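Local coordinates for AAEL008620-PA odorant-binding protein (Aedes aegypti, PDB 5V13) that binds juvenile hormone specifically in mosquito hemolymph, as a member of the odorant-binding protein family, at residues H145-R149 / F284-L288; P188-D194 / A239-Y243. All blocks are in the same frame, centred on the assembly; numbering follows the deposited sequence.

Contact 1 (H145-R149 / F284-L288)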
loop_
_atom_site.group_PDB
_atom_site.type_symbol
_atom_site.label_atom_id
_atom_site.label_comp_id
_atom_site.label_asym_id
_atom_site.label_seq_id
_atom_site.Cartn_x
_atom_site.Cartn_y
_atom_site.Cartn_z
ATOM N N HIS B 145 -17.139 3.187 -3.403
ATOM C CA HIS B 145 -15.784 3.522 -3.844
ATOM C C HIS B 145 -15.761 4.412 -5.080
ATOM O O HIS B 145 -14.778 4.418 -5.831
ATOM C CB HIS B 145 -14.969 2.249 -4.059
ATOM C CG HIS B 145 -15.115 1.283 -2.927
ATOM N ND1 HIS B 145 -14.878 1.646 -1.618
ATOM C CD2 HIS B 145 -15.550 0.000 -2.893
ATOM C CE1 HIS B 145 -15.130 0.617 -0.827
ATOM N NE2 HIS B 145 -15.532 -0.396 -1.576
ATOM N N GLY B 146 -16.809 5.210 -5.263
ATOM C CA GLY B 146 -16.866 6.122 -6.386
ATOM C C GLY B 146 -16.099 7.419 -6.217
ATOM O O GLY B 146 -15.874 8.110 -7.216
ATOM N N ASP B 147 -15.687 7.772 -4.995
ATOM C CA ASP B 147 -15.056 9.063 -4.703
ATOM C C ASP B 147 -13.599 8.801 -4.340
ATOM O O ASP B 147 -13.316 8.173 -3.313
ATOM C CB ASP B 147 -15.804 9.763 -3.566
ATOM C CG ASP B 147 -15.299 11.176 -3.269
ATOM O OD1 ASP B 147 -14.179 11.559 -3.685
ATOM O OD2 ASP B 147 -16.047 11.912 -2.581
ATOM N N TYR B 148 -12.675 9.273 -5.183
ATOM C CA TYR B 148 -11.264 8.960 -4.991
ATOM C C TYR B 148 -10.621 9.757 -3.865
ATOM O O TYR B 148 -9.444 9.537 -3.566
ATOM C CB TYR B 148 -10.481 9.180 -6.288
ATOM C CG TYR B 148 -10.727 8.087 -7.312
ATOM C CD1 TYR B 148 -11.516 6.983 -7.003
ATOM C CD2 TYR B 148 -10.163 8.152 -8.580
ATOM C CE1 TYR B 148 -11.745 5.977 -7.935
ATOM C CE2 TYR B 148 -10.383 7.153 -9.515
ATOM C CZ TYR B 148 -11.172 6.071 -9.187
ATOM O OH TYR B 148 -11.389 5.082 -10.118
ATOM N N ARG B 149 -11.339 10.696 -3.248
ATOM C CA ARG B 149 -10.807 11.314 -2.037
ATOM C C ARG B 149 -10.605 10.295 -0.924
ATOM O O ARG B 149 -9.822 10.555 0.004
ATOM C CB ARG B 149 -11.737 12.428 -1.556
ATOM C CG ARG B 149 -11.695 13.676 -2.422
ATOM C CD ARG B 149 -12.657 14.738 -1.910
ATOM N NE ARG B 149 -14.047 14.282 -1.965
ATOM C CZ ARG B 149 -15.086 15.044 -1.642
ATOM N NH1 ARG B 149 -14.884 16.296 -1.243
ATOM N NH2 ARG B 149 -16.320 14.560 -1.717
ATOM N N PHE B 284 -14.210 12.429 -13.195
ATOM C CA PHE B 284 -15.348 12.585 -12.292
ATOM C C PHE B 284 -14.987 12.148 -10.877
ATOM O O PHE B 284 -15.283 12.853 -9.903
ATOM C CB PHE B 284 -16.546 11.781 -12.799
ATOM C CG PHE B 284 -17.770 11.912 -11.948
ATOM C CD1 PHE B 284 -18.650 12.966 -12.145
ATOM C CD2 PHE B 284 -18.046 10.985 -10.961
ATOM C CE1 PHE B 284 -19.781 13.093 -11.376
ATOM C CE2 PHE B 284 -19.177 11.112 -10.184
ATOM C CZ PHE B 284 -20.045 12.175 -10.397
ATOM N N ALA B 285 -14.365 10.974 -10.747
ATOM C CA ALA B 285 -14.065 10.430 -9.426
ATOM C C ALA B 285 -13.021 11.263 -8.694
ATOM O O ALA B 285 -13.028 11.316 -7.459
ATOM C CB ALA B 285 -13.578 8.989 -9.550
ATOM N N ASN B 286 -12.125 11.921 -9.438
ATOM C CA ASN B 286 -11.013 12.649 -8.836
ATOM C C ASN B 286 -11.422 14.004 -8.292
ATOM O O ASN B 286 -10.766 14.524 -7.382
ATOM C CB ASN B 286 -9.901 12.864 -9.861
ATOM C CG ASN B 286 -8.804 11.848 -9.746
ATOM O OD1 ASN B 286 -8.599 11.259 -8.687
ATOM N ND2 ASN B 286 -8.070 11.646 -10.835
ATOM N N ASN B 287 -12.463 14.607 -8.847
ATOM C CA ASN B 287 -12.772 15.997 -8.561
ATOM C C ASN B 287 -14.203 16.130 -8.068
ATOM O O ASN B 287 -14.993 16.932 -8.565
ATOM C CB ASN B 287 -12.503 16.858 -9.798
ATOM C CG ASN B 287 -11.083 16.682 -10.339
ATOM O OD1 ASN B 287 -10.134 17.326 -9.873
ATOM N ND2 ASN B 287 -10.934 15.808 -11.329
ATOM N N LEU B 288 -14.553 15.328 -7.066
ATOM C CA LEU B 288 -15.842 15.464 -6.398
ATOM C C LEU B 288 -15.738 16.443 -5.232
ATOM O O LEU B 288 -16.747 16.980 -4.772
ATOM C CB LEU B 288 -16.348 14.106 -5.907
ATOM C CG LEU B 288 -17.070 13.246 -6.949
ATOM C CD1 LEU B 288 -17.250 11.825 -6.465
ATOM C CD2 LEU B 288 -18.412 13.859 -7.280
HETATM O O HOH W 1 -13.006 13.265 -5.576
#

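Contact 2 (P188-D194 / A239-Y243)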
loop_
_atom_site.group_PDB
_atom_site.type_symbol
_atom_site.label_atom_id
_atom_site.label_comp_id
_atom_site.label_asym_id
_atom_site.label_seq_id
_atom_site.Cartn_x
_atom_site.Cartn_y
_atom_site.Cartn_z
ATOM N N PRO B 188 -0.478 -27.415 -5.615
ATOM C CA PRO B 188 -0.659 -26.273 -4.708
ATOM C C PRO B 188 -1.679 -26.575 -3.621
ATOM O O PRO B 188 -2.529 -27.462 -3.780
ATOM C CB PRO B 188 -1.153 -25.159 -5.645
ATOM C CG PRO B 188 -0.710 -25.575 -7.013
ATOM C CD PRO B 188 -0.794 -27.076 -7.013
ATOM N N PRO B 189 -1.638 -25.846 -2.504
ATOM C CA PRO B 189 -2.645 -26.050 -1.454
ATOM C C PRO B 189 -4.021 -25.580 -1.898
ATOM O O PRO B 189 -4.156 -24.635 -2.677
ATOM C CB PRO B 189 -2.134 -25.194 -0.287
ATOM C CG PRO B 189 -0.778 -24.660 -0.720
ATOM C CD PRO B 189 -0.733 -24.726 -2.198
ATOM N N GLU B 190 -5.051 -26.219 -1.331
ATOM C CA GLU B 190 -6.428 -25.908 -1.708
ATOM C C GLU B 190 -6.788 -24.448 -1.418
ATOM O O GLU B 190 -7.547 -23.829 -2.173
ATOM C CB GLU B 190 -7.381 -26.859 -0.978
ATOM C CG GLU B 190 -8.790 -26.922 -1.547
ATOM C CD GLU B 190 -9.736 -25.944 -0.876
ATOM O OE1 GLU B 190 -10.325 -25.094 -1.578
ATOM O OE2 GLU B 190 -9.891 -26.026 0.362
ATOM N N ALA B 191 -6.270 -23.877 -0.327
ATOM C CA ALA B 191 -6.602 -22.486 -0.030
ATOM C C ALA B 191 -6.037 -21.538 -1.083
ATOM O O ALA B 191 -6.667 -20.527 -1.419
ATOM C CB ALA B 191 -6.100 -22.104 1.363
ATOM N N PHE B 192 -4.849 -21.838 -1.613
ATOM C CA PHE B 192 -4.281 -21.009 -2.673
ATOM C C PHE B 192 -5.094 -21.131 -3.955
ATOM O O PHE B 192 -5.454 -20.118 -4.566
ATOM C CB PHE B 192 -2.819 -21.391 -2.919
ATOM C CG PHE B 192 -2.257 -20.865 -4.210
ATOM C CD1 PHE B 192 -1.873 -19.534 -4.332
ATOM C CD2 PHE B 192 -2.084 -21.706 -5.301
ATOM C CE1 PHE B 192 -1.343 -19.050 -5.520
ATOM C CE2 PHE B 192 -1.554 -21.232 -6.491
ATOM C CZ PHE B 192 -1.188 -19.898 -6.608
ATOM N N LEU B 193 -5.413 -22.365 -4.363
ATOM C CA LEU B 193 -6.233 -22.569 -5.560
ATOM C C LEU B 193 -7.572 -21.853 -5.439
ATOM O O LEU B 193 -8.032 -21.202 -6.388
ATOM C CB LEU B 193 -6.444 -24.066 -5.809
ATOM C CG LEU B 193 -5.165 -24.850 -6.127
ATOM C CD1 LEU B 193 -5.413 -26.360 -6.116
ATOM C CD2 LEU B 193 -4.573 -24.390 -7.463
ATOM N N ASP B 194 -8.222 -21.974 -4.283
ATOM C CA ASP B 194 -9.511 -21.318 -4.091
ATOM C C ASP B 194 -9.387 -19.808 -4.247
ATOM O O ASP B 194 -10.221 -19.170 -4.908
ATOM C CB ASP B 194 -10.076 -21.680 -2.716
ATOM C CG ASP B 194 -11.511 -21.225 -2.536
ATOM O OD1 ASP B 194 -12.387 -21.704 -3.283
ATOM O OD2 ASP B 194 -11.757 -20.385 -1.646
ATOM N N ALA B 239 -12.287 -26.319 -5.039
ATOM C CA ALA B 239 -11.194 -25.763 -5.831
ATOM C C ALA B 239 -10.205 -26.840 -6.250
ATOM O O ALA B 239 -9.676 -26.805 -7.369
ATOM C CB ALA B 239 -10.481 -24.663 -5.046
ATOM N N ARG B 240 -9.935 -27.798 -5.364
ATOM C CA ARG B 240 -9.042 -28.899 -5.706
ATOM C C ARG B 240 -9.601 -29.724 -6.860
ATOM O O ARG B 240 -8.858 -30.109 -7.773
ATOM C CB ARG B 240 -8.808 -29.775 -4.474
ATOM C CG ARG B 240 -8.094 -31.088 -4.737
ATOM C CD ARG B 240 -6.590 -30.897 -4.834
ATOM N NE ARG B 240 -6.022 -30.377 -3.592
ATOM C CZ ARG B 240 -4.799 -29.870 -3.493
ATOM N NH1 ARG B 240 -4.017 -29.817 -4.564
ATOM N NH2 ARG B 240 -4.359 -29.415 -2.327
ATOM N N GLN B 241 -10.912 -29.989 -6.846
ATOM C CA GLN B 241 -11.517 -30.814 -7.890
ATOM C C GLN B 241 -11.442 -30.137 -9.250
ATOM O O GLN B 241 -11.172 -30.796 -10.262
ATOM C CB GLN B 241 -12.975 -31.133 -7.550
ATOM C CG GLN B 241 -13.152 -32.178 -6.458
ATOM C CD GLN B 241 -12.550 -31.739 -5.140
ATOM O OE1 GLN B 241 -12.811 -30.627 -4.660
ATOM N NE2 GLN B 241 -11.712 -32.593 -4.561
ATOM N N LEU B 242 -11.704 -28.831 -9.304
ATOM C CA LEU B 242 -11.602 -28.126 -10.576
ATOM C C LEU B 242 -10.166 -28.129 -11.089
ATOM O O LEU B 242 -9.911 -28.407 -12.267
ATOM C CB LEU B 242 -12.112 -26.700 -10.427
ATOM C CG LEU B 242 -11.976 -25.818 -11.672
ATOM C CD1 LEU B 242 -12.713 -26.454 -12.844
ATOM C CD2 LEU B 242 -12.532 -24.438 -11.355
ATOM N N TYR B 243 -9.213 -27.819 -10.208
ATOM C CA TYR B 243 -7.804 -27.836 -10.589
ATOM C C TYR B 243 -7.387 -29.205 -11.116
ATOM O O TYR B 243 -6.789 -29.306 -12.194
ATOM C CB TYR B 243 -6.938 -27.420 -9.399
ATOM C CG TYR B 243 -5.448 -27.566 -9.650
ATOM C CD1 TYR B 243 -4.733 -26.572 -10.304
ATOM C CD2 TYR B 243 -4.767 -28.710 -9.244
ATOM C CE1 TYR B 243 -3.362 -26.709 -10.536
ATOM C CE2 TYR B 243 -3.410 -28.859 -9.469
ATOM C CZ TYR B 243 -2.714 -27.855 -10.110
ATOM O OH TYR B 243 -1.367 -28.006 -10.331
#

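Contact 1 (H145-R149 / F284-L288)
The ring of Tyr148 lies flat on the methyl of Ala285. CB of Ala285 sits 3.5 Å from the ring centroid and only 5° off the ring normal, a CH-pi contact over the middle of the face. Tyr148 has CG beside its backbone N and anti to the carbonyl carbon (chi1 -75°), which lays the ring over this methyl. The amide of Asn286 comes to the ring edge. Its OD1 is in the ring plane, 3.5 Å from CD2 of Tyr148, and the amide and ring planes stand 75° apart. The backbone joins the same pair: Tyr148 N donates to Ala285 O at 3.1 Å.

Arg149 and Asp147 form a side-on salt bridge within the loop. NH2 of Arg149 reaches OD2 of Asp147 at 2.8 Å, and NE points between the two oxygens. The oxygens receive NE and NH2 through their syn lone pairs, and OD2 lies in the guanidinium plane. OD1 also takes the backbone N of Arg149 at 3.0 Å, closing an Asx turn. The C-terminal residue Leu288 lies against this pair. Its terminal C atom is over one guanidinium face of Arg149, and its CD1 packs 3.8 Å from CG of Asp147.

A water completes the join. It donates to OD1 of Asp147 and to Ala285 O, and accepts from Leu288 N. On the second subunit, Asn153 and His96 bond to Arg149 O and Asn287 OD1. The loop follows a Schellman motif that ends helix 137-143, with His145 as C-prime residue, and is tied to the last turn of helix 278-286. The carboxylate of Asp147 is gripped by Arg149 and the water, which fixes its rotation. Arg149 probably offsets much of its negative charge, and Arg142 adds a long, weak ion pair.

Contact 2 (P188-D194 / A239-Y243)
Leu193 and Tyr243 make the main apolar contact between helix 190-199 and helix 239-247. The two side chains cross at about a right angle. Both methyls of Leu193 meet the inner part of the ring from the same side: CD2 is 3.6 Å from CD1 of Tyr243, and CD1 is 3.7 Å from CG of Tyr243. Tyr243 extends with CG anti to the backbone N (chi1 173°), and this carries the far end of the ring to Pro188. There CD of Pro188 lies 3.7 Å from CZ of Tyr243. The methyl of Ala239 fills the other end of the interface. It touches CB of Asp194 at 3.8 Å and also CB of Leu193, and OE1 of Glu190 comes to within 3.5 Å of the same Ala239 CB.

The polar part belongs to Arg240. Its chain is bent at chi2 and chi3, which folds the guanidinium back toward the start of helix 190-199. Pro188 O lies 2.9 Å from NH1 and 3.0 Å from NH2 of Arg240. Both bonds are weak and bent, with N-H angles near 125°. One carbonyl is therefore shared by two donors, and CD1 of Leu193 covers one guanidinium face.

Other polar ends turn to partners nearby. Asp194 forms a salt bridge with Arg198, and Tyr243 OH bonds to Arg247. The axes of the two short helical segments approach to 9.0 Å and cross at 76°. Pro189 is the N-cap residue of helix 190-199. Behind that helix, Phe192 packs on helix 169-177, while Tyr243 also touches Phe197 further along helix 190-199.

Contacts 1 and 2 lie on opposite sides of the chain's centre. Their centres are 37 Å apart, and their nearest atoms are about 20 Å apart, so they do not touch. Along the sequence, both segments of contact 2 fall between 145-149 and 284-288. Contact 1 is the one near the hormone: the side chain of Tyr148 is about 5 Å from the bound JH3. Helix 278-286, whose end it anchors, also supplies Trp278 and Ala281 to the pocket. Neither contact holds a pocket residue itself, but contact 1 borders the pocket, while contact 2 joins two helices elsewhere in the chain. Contact 1 also reaches a second subunit, whereas no other protein chain touches contact 2.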